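Local coordinates for putative uncharacterized protein (Coprinopsis cinerea, PDB 3W9A) that is a glycoside hydrolase family 131 catalytic domain with a beta-jelly-roll fold, which probably hydrolyses beta-glucans, at residues 139-144 and 186-191; 159-164 and 170-175. All coordinates share one frame; numbering follows the deposited sequence.

Interaction 1: 139-144 and 186-191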
ATOM      1  N   TRP A 139      -2.539 -11.760  -2.830  1.00 13.90           N
ATOM      2  CA  TRP A 139      -2.269 -11.476  -1.417  1.00 13.91           C
ATOM      3  C   TRP A 139      -1.661 -12.683  -0.771  1.00 14.09           C
ATOM      4  O   TRP A 139      -2.128 -13.819  -0.978  1.00 14.33           O
ATOM      5  CB  TRP A 139      -3.538 -11.122  -0.656  1.00 13.74           C
ATOM      6  CG  TRP A 139      -3.314 -10.835   0.785  1.00 13.71           C
ATOM      7  CD1 TRP A 139      -2.681  -9.741   1.318  1.00 14.08           C
ATOM      8  CD2 TRP A 139      -3.713 -11.644   1.892  1.00 13.26           C
ATOM      9  NE1 TRP A 139      -2.670  -9.830   2.693  1.00 14.20           N
ATOM     10  CE2 TRP A 139      -3.307 -10.983   3.066  1.00 13.42           C
ATOM     11  CE3 TRP A 139      -4.379 -12.866   2.006  1.00 13.23           C
ATOM     12  CZ2 TRP A 139      -3.534 -11.509   4.337  1.00 13.50           C
ATOM     13  CZ3 TRP A 139      -4.617 -13.377   3.270  1.00 13.31           C
ATOM     14  CH2 TRP A 139      -4.196 -12.704   4.417  1.00 13.31           C
ATOM     15  N   TYR A 140      -0.630 -12.433   0.026  1.00 13.57           N
ATOM     16  CA  TYR A 140       0.101 -13.469   0.716  1.00 13.73           C
ATOM     17  C   TYR A 140       0.027 -13.285   2.226  1.00 14.22           C
ATOM     18  O   TYR A 140      -0.054 -12.157   2.738  1.00 13.90           O
ATOM     19  CB  TYR A 140       1.550 -13.428   0.282  1.00 13.74           C
ATOM     20  CG  TYR A 140       1.756 -13.820  -1.152  1.00 13.86           C
ATOM     21  CD1 TYR A 140       2.351 -15.035  -1.479  1.00 14.19           C
ATOM     22  CD2 TYR A 140       1.325 -13.001  -2.180  1.00 14.07           C
ATOM     23  CE1 TYR A 140       2.546 -15.404  -2.799  1.00 14.51           C
ATOM     24  CE2 TYR A 140       1.493 -13.369  -3.506  1.00 14.32           C
ATOM     25  CZ  TYR A 140       2.109 -14.563  -3.812  1.00 14.29           C
ATOM     26  OH  TYR A 140       2.293 -14.914  -5.132  1.00 14.61           O
ATOM     27  N   ALA A 141       0.081 -14.404   2.935  1.00 14.76           N
ATOM     28  CA  ALA A 141       0.191 -14.393   4.394  1.00 15.90           C
ATOM     29  C   ALA A 141       1.072 -15.557   4.833  1.00 17.43           C
ATOM     30  O   ALA A 141       0.829 -16.709   4.447  1.00 17.62           O
ATOM     31  CB  ALA A 141      -1.176 -14.473   5.039  1.00 16.12           C
ATOM     32  N   GLY A 142       2.115 -15.256   5.610  1.00 18.35           N
ATOM     33  CA  GLY A 142       3.032 -16.291   6.092  1.00 19.35           C
ATOM     34  C   GLY A 142       3.901 -16.915   5.011  1.00 19.76           C
ATOM     35  O   GLY A 142       4.517 -17.935   5.242  1.00 20.77           O
ATOM     36  N   GLY A 143       3.980 -16.286   3.845  1.00 20.71           N
ATOM     37  CA  GLY A 143       4.786 -16.784   2.727  1.00 21.54           C
ATOM     38  C   GLY A 143       3.980 -17.482   1.636  1.00 21.87           C
ATOM     39  O   GLY A 143       4.542 -17.894   0.625  1.00 22.47           O
ATOM     40  N   THR A 144       2.666 -17.602   1.835  1.00 22.32           N
ATOM     41  CA  THR A 144       1.797 -18.382   0.962  1.00 22.49           C
ATOM     42  C   THR A 144       0.665 -17.520   0.398  1.00 21.20           C
ATOM     43  O   THR A 144      -0.058 -16.860   1.165  1.00 18.81           O
ATOM     44  CB  THR A 144       1.134 -19.532   1.748  1.00 23.19           C
ATOM     45  OG1 THR A 144       2.126 -20.279   2.459  1.00 24.27           O
ATOM     46  CG2 THR A 144       0.374 -20.457   0.829  1.00 24.21           C
ATOM     47  N   GLN A 186     -10.105 -15.745   5.812  1.00 18.35           N
ATOM     48  CA  GLN A 186     -10.096 -15.892   7.259  1.00 18.95           C
ATOM     49  C   GLN A 186      -8.669 -15.886   7.727  1.00 19.00           C
ATOM     50  O   GLN A 186      -7.769 -16.242   6.968  1.00 17.98           O
ATOM     51  CB  GLN A 186     -10.752 -17.210   7.676  1.00 19.25           C
ATOM     52  CG  GLN A 186     -12.242 -17.268   7.428  1.00 19.58           C
ATOM     53  CD  GLN A 186     -12.970 -16.131   8.095  1.00 20.25           C
ATOM     54  OE1 GLN A 186     -12.809 -15.899   9.296  1.00 20.59           O
ATOM     55  NE2 GLN A 186     -13.761 -15.397   7.323  1.00 20.20           N
ATOM     56  N   ASN A 187      -8.465 -15.526   8.992  1.00 19.55           N
ATOM     57  CA  ASN A 187      -7.109 -15.316   9.516  1.00 19.37           C
ATOM     58  C   ASN A 187      -6.284 -16.595   9.484  1.00 19.52           C
ATOM     59  O   ASN A 187      -6.794 -17.671   9.784  1.00 19.87           O
ATOM     60  CB  ASN A 187      -7.144 -14.726  10.931  1.00 19.27           C
ATOM     61  CG  ASN A 187      -7.245 -13.212  10.933  1.00 19.58           C
ATOM     62  OD1 ASN A 187      -6.453 -12.523  11.579  1.00 20.49           O
ATOM     63  ND2 ASN A 187      -8.193 -12.689  10.203  1.00 18.57           N
ATOM     64  N   VAL A 188      -5.019 -16.461   9.090  1.00 19.66           N
ATOM     65  CA  VAL A 188      -4.080 -17.583   8.996  1.00 19.69           C
ATOM     66  C   VAL A 188      -2.820 -17.234   9.782  1.00 19.75           C
ATOM     67  O   VAL A 188      -2.505 -16.051   9.935  1.00 19.47           O
ATOM     68  CB  VAL A 188      -3.700 -17.901   7.522  1.00 20.69           C
ATOM     69  CG1 VAL A 188      -4.948 -18.112   6.672  1.00 20.77           C
ATOM     70  CG2 VAL A 188      -2.830 -16.809   6.912  1.00 20.29           C
ATOM     71  N   PRO A 189      -2.096 -18.248  10.287  1.00 20.14           N
ATOM     72  CA  PRO A 189      -0.912 -17.917  11.082  1.00 20.10           C
ATOM     73  C   PRO A 189       0.193 -17.202  10.314  1.00 19.30           C
ATOM     74  O   PRO A 189       0.458 -17.509   9.158  1.00 18.85           O
ATOM     75  CB  PRO A 189      -0.426 -19.287  11.579  1.00 20.78           C
ATOM     76  CG  PRO A 189      -1.660 -20.131  11.620  1.00 20.69           C
ATOM     77  CD  PRO A 189      -2.474 -19.671  10.436  1.00 20.56           C
ATOM     78  N   ALA A 190       0.818 -16.234  10.971  1.00 19.32           N
ATOM     79  CA  ALA A 190       2.007 -15.591  10.436  1.00 18.56           C
ATOM     80  C   ALA A 190       2.743 -14.929  11.571  1.00 18.36           C
ATOM     81  O   ALA A 190       2.152 -14.631  12.615  1.00 18.22           O
ATOM     82  CB  ALA A 190       1.634 -14.560   9.375  1.00 18.93           C
ATOM     83  N   ASN A 191       4.031 -14.678  11.367  1.00 18.42           N
ATOM     84  CA  ASN A 191       4.808 -13.934  12.346  1.00 18.19           C
ATOM     85  C   ASN A 191       4.523 -12.442  12.158  1.00 16.57           C
ATOM     86  O   ASN A 191       5.143 -11.775  11.336  1.00 15.14           O
ATOM     87  CB  ASN A 191       6.295 -14.253  12.228  1.00 19.09           C
ATOM     88  CG  ASN A 191       7.132 -13.510  13.261  1.00 20.05           C
ATOM     89  OD1 ASN A 191       6.614 -12.728  14.070  1.00 20.59           O
ATOM     90  ND2 ASN A 191       8.428 -13.747  13.236  1.00 20.70           N
TER
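Val-188 meets Ala-141 through a single methyl group: with chi1 at -53° and the bond to its CB directed at 139-144, CG1 stands anti to the carbonyl carbon, while CG2, between the backbone N and the carbonyl carbon, is the branch that reaches Ala-141. The CB of Ala-141, whose bond from CA is directed at 186-191, comes to 3.4 Å from Val-188 CG2. That is shorter than usual for two methyl carbons, though whether it reflects real strain is doubtful. A second methyl contact lies one residue on in 139-144 and two residues on in 186-191, where Ala-190 CB approaches the backbone of Gly-142, 3.9 Å from Gly-142 N and 4.0 Å from Gly-142 CA. Gly-142 CA also faces the carbonyl oxygen of Pro-189, at 4.2 Å from Pro-189 O. No hydrogen bond joins the segments, and together they bury only 153 Å², so the contact is one of small apolar groups near the surface.

The shape of 139-144 comes from its own backbone. A type I' turn runs from Ala-141 to Thr-144, with Ala-141 N bonded to Thr-144 O at 3.0 Å and a weak return bond from Thr-144 N to Ala-141 O. Positive phi at Gly-142 (69°) and Gly-143 (102°) belongs to this turn, and at Gly-142 the missing side chain also lets Pro-189 O come near. Val-170 touches both Ala-141 and Ala-190, and Arg-146 bonds to Ala-141 O and packs on Val-188. The turn is the tight two-residue connection of the hairpin of strands 136-141 and 144-150. Its meeting with the end of strand 182-189 joins the margins of the two opposed antiparallel sheets of a beta-jelly roll.

Interaction 2: 159-164 and 170-175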
ATOM      1  N   PHE A 159      -8.450  -2.934  -0.043  1.00 11.31           N
ATOM      2  CA  PHE A 159      -8.025  -3.966   0.886  1.00 10.97           C
ATOM      3  C   PHE A 159      -7.995  -3.476   2.306  1.00 11.09           C
ATOM      4  O   PHE A 159      -7.788  -2.274   2.579  1.00 11.09           O
ATOM      5  CB  PHE A 159      -6.627  -4.457   0.564  1.00 11.02           C
ATOM      6  CG  PHE A 159      -6.493  -5.105  -0.789  1.00 11.12           C
ATOM      7  CD1 PHE A 159      -6.877  -6.426  -0.980  1.00 11.45           C
ATOM      8  CD2 PHE A 159      -5.966  -4.409  -1.856  1.00 11.23           C
ATOM      9  CE1 PHE A 159      -6.731  -7.046  -2.215  1.00 11.43           C
ATOM     10  CE2 PHE A 159      -5.818  -5.008  -3.095  1.00 11.24           C
ATOM     11  CZ  PHE A 159      -6.191  -6.338  -3.273  1.00 11.49           C
ATOM     12  N   ALA A 160      -8.180  -4.424   3.212  1.00 10.72           N
ATOM     13  CA  ALA A 160      -7.689  -4.272   4.564  1.00 10.79           C
ATOM     14  C   ALA A 160      -7.062  -5.576   5.063  1.00 11.20           C
ATOM     15  O   ALA A 160      -7.627  -6.680   4.914  1.00 10.71           O
ATOM     16  CB  ALA A 160      -8.782  -3.772   5.495  1.00 10.73           C
ATOM     17  N   TYR A 161      -5.859  -5.443   5.628  1.00 11.54           N
ATOM     18  CA  TYR A 161      -5.229  -6.515   6.358  1.00 11.54           C
ATOM     19  C   TYR A 161      -5.814  -6.515   7.778  1.00 11.94           C
ATOM     20  O   TYR A 161      -5.717  -5.544   8.510  1.00 12.19           O
ATOM     21  CB  TYR A 161      -3.709  -6.334   6.426  1.00 11.57           C
ATOM     22  CG  TYR A 161      -2.955  -6.214   5.113  1.00 11.41           C
ATOM     23  CD1 TYR A 161      -3.471  -6.711   3.909  1.00 11.46           C
ATOM     24  CD2 TYR A 161      -1.698  -5.630   5.086  1.00 11.27           C
ATOM     25  CE1 TYR A 161      -2.757  -6.615   2.722  1.00 11.56           C
ATOM     26  CE2 TYR A 161      -0.969  -5.545   3.916  1.00 11.47           C
ATOM     27  CZ  TYR A 161      -1.496  -6.030   2.729  1.00 11.62           C
ATOM     28  OH  TYR A 161      -0.755  -5.919   1.564  1.00 12.01           O
ATOM     29  N   ASP A 162      -6.444  -7.621   8.141  1.00 12.43           N
ATOM     30  CA  ASP A 162      -7.063  -7.814   9.443  1.00 13.02           C
ATOM     31  C   ASP A 162      -6.020  -8.542  10.257  1.00 12.98           C
ATOM     32  O   ASP A 162      -5.897  -9.765  10.138  1.00 12.77           O
ATOM     33  CB  ASP A 162      -8.309  -8.688   9.226  1.00 13.73           C
ATOM     34  CG  ASP A 162      -9.046  -9.035  10.505  1.00 14.33           C
ATOM     35  OD1 ASP A 162      -8.435  -9.075  11.593  1.00 14.67           O
ATOM     36  OD2 ASP A 162     -10.274  -9.271  10.392  1.00 14.88           O
ATOM     37  N   ILE A 163      -5.235  -7.794  11.037  1.00 13.06           N
ATOM     38  CA  ILE A 163      -4.077  -8.356  11.721  1.00 13.31           C
ATOM     39  C   ILE A 163      -4.386  -8.489  13.212  1.00 13.73           C
ATOM     40  O   ILE A 163      -4.750  -7.509  13.874  1.00 13.68           O
ATOM     41  CB  ILE A 163      -2.798  -7.507  11.512  1.00 13.43           C
ATOM     42  CG1 ILE A 163      -2.524  -7.322  10.008  1.00 13.53           C
ATOM     43  CG2 ILE A 163      -1.605  -8.178  12.165  1.00 13.44           C
ATOM     44  CD1 ILE A 163      -1.419  -6.336   9.680  1.00 13.47           C
ATOM     45  N   ASP A 164      -4.299  -9.722  13.707  1.00 14.03           N
ATOM     46  CA  ASP A 164      -4.411 -10.006  15.140  1.00 14.33           C
ATOM     47  C   ASP A 164      -2.992 -10.193  15.644  1.00 13.87           C
ATOM     48  O   ASP A 164      -2.379 -11.242  15.427  1.00 13.72           O
ATOM     49  CB  ASP A 164      -5.241 -11.268  15.363  1.00 15.42           C
ATOM     50  CG  ASP A 164      -5.531 -11.540  16.835  1.00 16.01           C
ATOM     51  OD1 ASP A 164      -6.539 -12.217  17.104  1.00 17.15           O
ATOM     52  OD2 ASP A 164      -4.766 -11.102  17.714  1.00 15.80           O
ATOM     53  N   VAL A 170      -3.275 -13.193  10.479  1.00 15.10           N
ATOM     54  CA  VAL A 170      -3.718 -12.174   9.534  1.00 15.23           C
ATOM     55  C   VAL A 170      -4.764 -12.724   8.530  1.00 15.11           C
ATOM     56  O   VAL A 170      -4.597 -13.799   7.947  1.00 15.12           O
ATOM     57  CB  VAL A 170      -2.523 -11.552   8.787  1.00 15.22           C
ATOM     58  CG1 VAL A 170      -1.748 -12.599   8.007  1.00 16.02           C
ATOM     59  CG2 VAL A 170      -2.988 -10.441   7.868  1.00 15.20           C
ATOM     60  N   GLY A 171      -5.853 -11.986   8.376  1.00 15.14           N
ATOM     61  CA  GLY A 171      -6.848 -12.245   7.345  1.00 15.18           C
ATOM     62  C   GLY A 171      -6.892 -11.099   6.363  1.00 15.26           C
ATOM     63  O   GLY A 171      -6.117 -10.128   6.477  1.00 15.36           O
ATOM     64  N   LEU A 172      -7.798 -11.195   5.392  1.00 14.78           N
ATOM     65  CA  LEU A 172      -7.896 -10.196   4.339  1.00 14.30           C
ATOM     66  C   LEU A 172      -9.348  -9.777   4.077  1.00 14.21           C
ATOM     67  O   LEU A 172     -10.241 -10.637   3.911  1.00 13.94           O
ATOM     68  CB  LEU A 172      -7.282 -10.740   3.054  1.00 14.38           C
ATOM     69  CG  LEU A 172      -7.273  -9.772   1.876  1.00 14.15           C
ATOM     70  CD1 LEU A 172      -6.259  -8.658   2.140  1.00 14.30           C
ATOM     71  CD2 LEU A 172      -6.990 -10.505   0.564  1.00 14.19           C
ATOM     72  N   TRP A 173      -9.581  -8.465   4.059  1.00 13.31           N
ATOM     73  CA  TRP A 173     -10.841  -7.908   3.578  1.00 13.43           C
ATOM     74  C   TRP A 173     -10.576  -7.311   2.186  1.00 13.41           C
ATOM     75  O   TRP A 173      -9.516  -6.734   1.943  1.00 13.21           O
ATOM     76  CB  TRP A 173     -11.402  -6.863   4.536  1.00 13.44           C
ATOM     77  CG  TRP A 173     -11.728  -7.399   5.898  1.00 13.90           C
ATOM     78  CD1 TRP A 173     -10.841  -7.837   6.829  1.00 14.09           C
ATOM     79  CD2 TRP A 173     -13.027  -7.543   6.484  1.00 14.43           C
ATOM     80  NE1 TRP A 173     -11.504  -8.252   7.964  1.00 14.51           N
ATOM     81  CE2 TRP A 173     -12.846  -8.062   7.786  1.00 14.40           C
ATOM     82  CE3 TRP A 173     -14.330  -7.254   6.048  1.00 14.86           C
ATOM     83  CZ2 TRP A 173     -13.919  -8.343   8.645  1.00 14.73           C
ATOM     84  CZ3 TRP A 173     -15.396  -7.525   6.903  1.00 14.78           C
ATOM     85  CH2 TRP A 173     -15.181  -8.073   8.189  1.00 14.88           C
ATOM     86  N   ALA A 174     -11.523  -7.456   1.274  1.00 13.34           N
ATOM     87  CA  ALA A 174     -11.351  -6.957  -0.093  1.00 13.85           C
ATOM     88  C   ALA A 174     -12.672  -6.599  -0.767  1.00 14.11           C
ATOM     89  O   ALA A 174     -13.743  -7.098  -0.408  1.00 14.08           O
ATOM     90  CB  ALA A 174     -10.583  -7.961  -0.945  1.00 13.94           C
ATOM     91  N   SER A 175     -12.573  -5.676  -1.711  1.00 14.24           N
ATOM     92  CA  SER A 175     -13.660  -5.313  -2.605  1.00 14.40           C
ATOM     93  C   SER A 175     -13.064  -4.457  -3.715  1.00 14.73           C
ATOM     94  O   SER A 175     -11.868  -4.111  -3.657  1.00 14.32           O
ATOM     95  CB  SER A 175     -14.737  -4.524  -1.870  1.00 14.43           C
ATOM     96  OG  SER A 175     -14.339  -3.184  -1.663  1.00 14.84           O
TER
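Trp-173 and Asp-162 are joined by a nearly straight bond, Trp-173 NE1 to Asp-162 OD2 at 2.9 Å with an N-H...O angle of 177°. The oxygen lies in the indole plane and is met on its anti side, the carboxylate being turned 20° from the ring. The Asp-162 torsion that sets CG anti to the backbone N (chi1 178°) carries the carboxylate to the indole N-H. Asp-162 CB also lies at the indole edge, 3.5 Å from Trp-173 NE1. Lys-183 forms a salt bridge to the same OD2.

The backbones pair as antiparallel strands, with two hydrogen-bonded pairs, Ala-160 with Trp-173 and Asp-162 with Gly-171. Trp-173 N reaches Ala-160 O at 2.8 Å in the carbonyl plane, whereas Ala-160 N meets Trp-173 O at 3.0 Å from above the carbonyl plane of Trp-173. Gly-171 N to Asp-162 O is likewise 2.8 Å.

On the other face, the side chains of Phe-159, Tyr-161, Ile-163, Val-170, Leu-172 and Ala-174 form an apolar layer. Leu-172 CD1 serves two rings: it sits at the Tyr-161 edge, 3.8 Å from Tyr-161 CD1, and 3.9 Å from Phe-159 CD1. Val-170 CG2 lies alongside Ile-163 CG1 at 3.8 Å. Phe-98 continues this layer, Leu-126 and Trp-139 of the opposed sheet cover it, and Tyr-161 OH bonds to Met-117 O.

This hairpin thus has one face committed to the hydrophobic interior between the sheets and one carrying the polar cluster of Trp-173, Asp-162 and Lys-183. The NE1 bond restrains the indole, and NE1 and Lys-183 together help to hold the carboxylate.

Interactions 1 and 2 lie with their centres about 10 Å apart, on the same side of the domain. Strand 169-176 is the bridge between them: it pairs with 157-164 in interaction 2 and with 182-189 on its other edge, where Val-188 N probably bonds to Val-170 O at 2.9 Å. With centres about 12 Å and 17 Å from the centre of the chain, interaction 2 is buried and interaction 1 lies near the surface. In 139-144, the indole of Trp-139 meets the Tyr-161 ring at about 40° between planes, connecting the opposed sheet to the hairpin's apolar face. How either contact relates to the active site is not settled by this geometry.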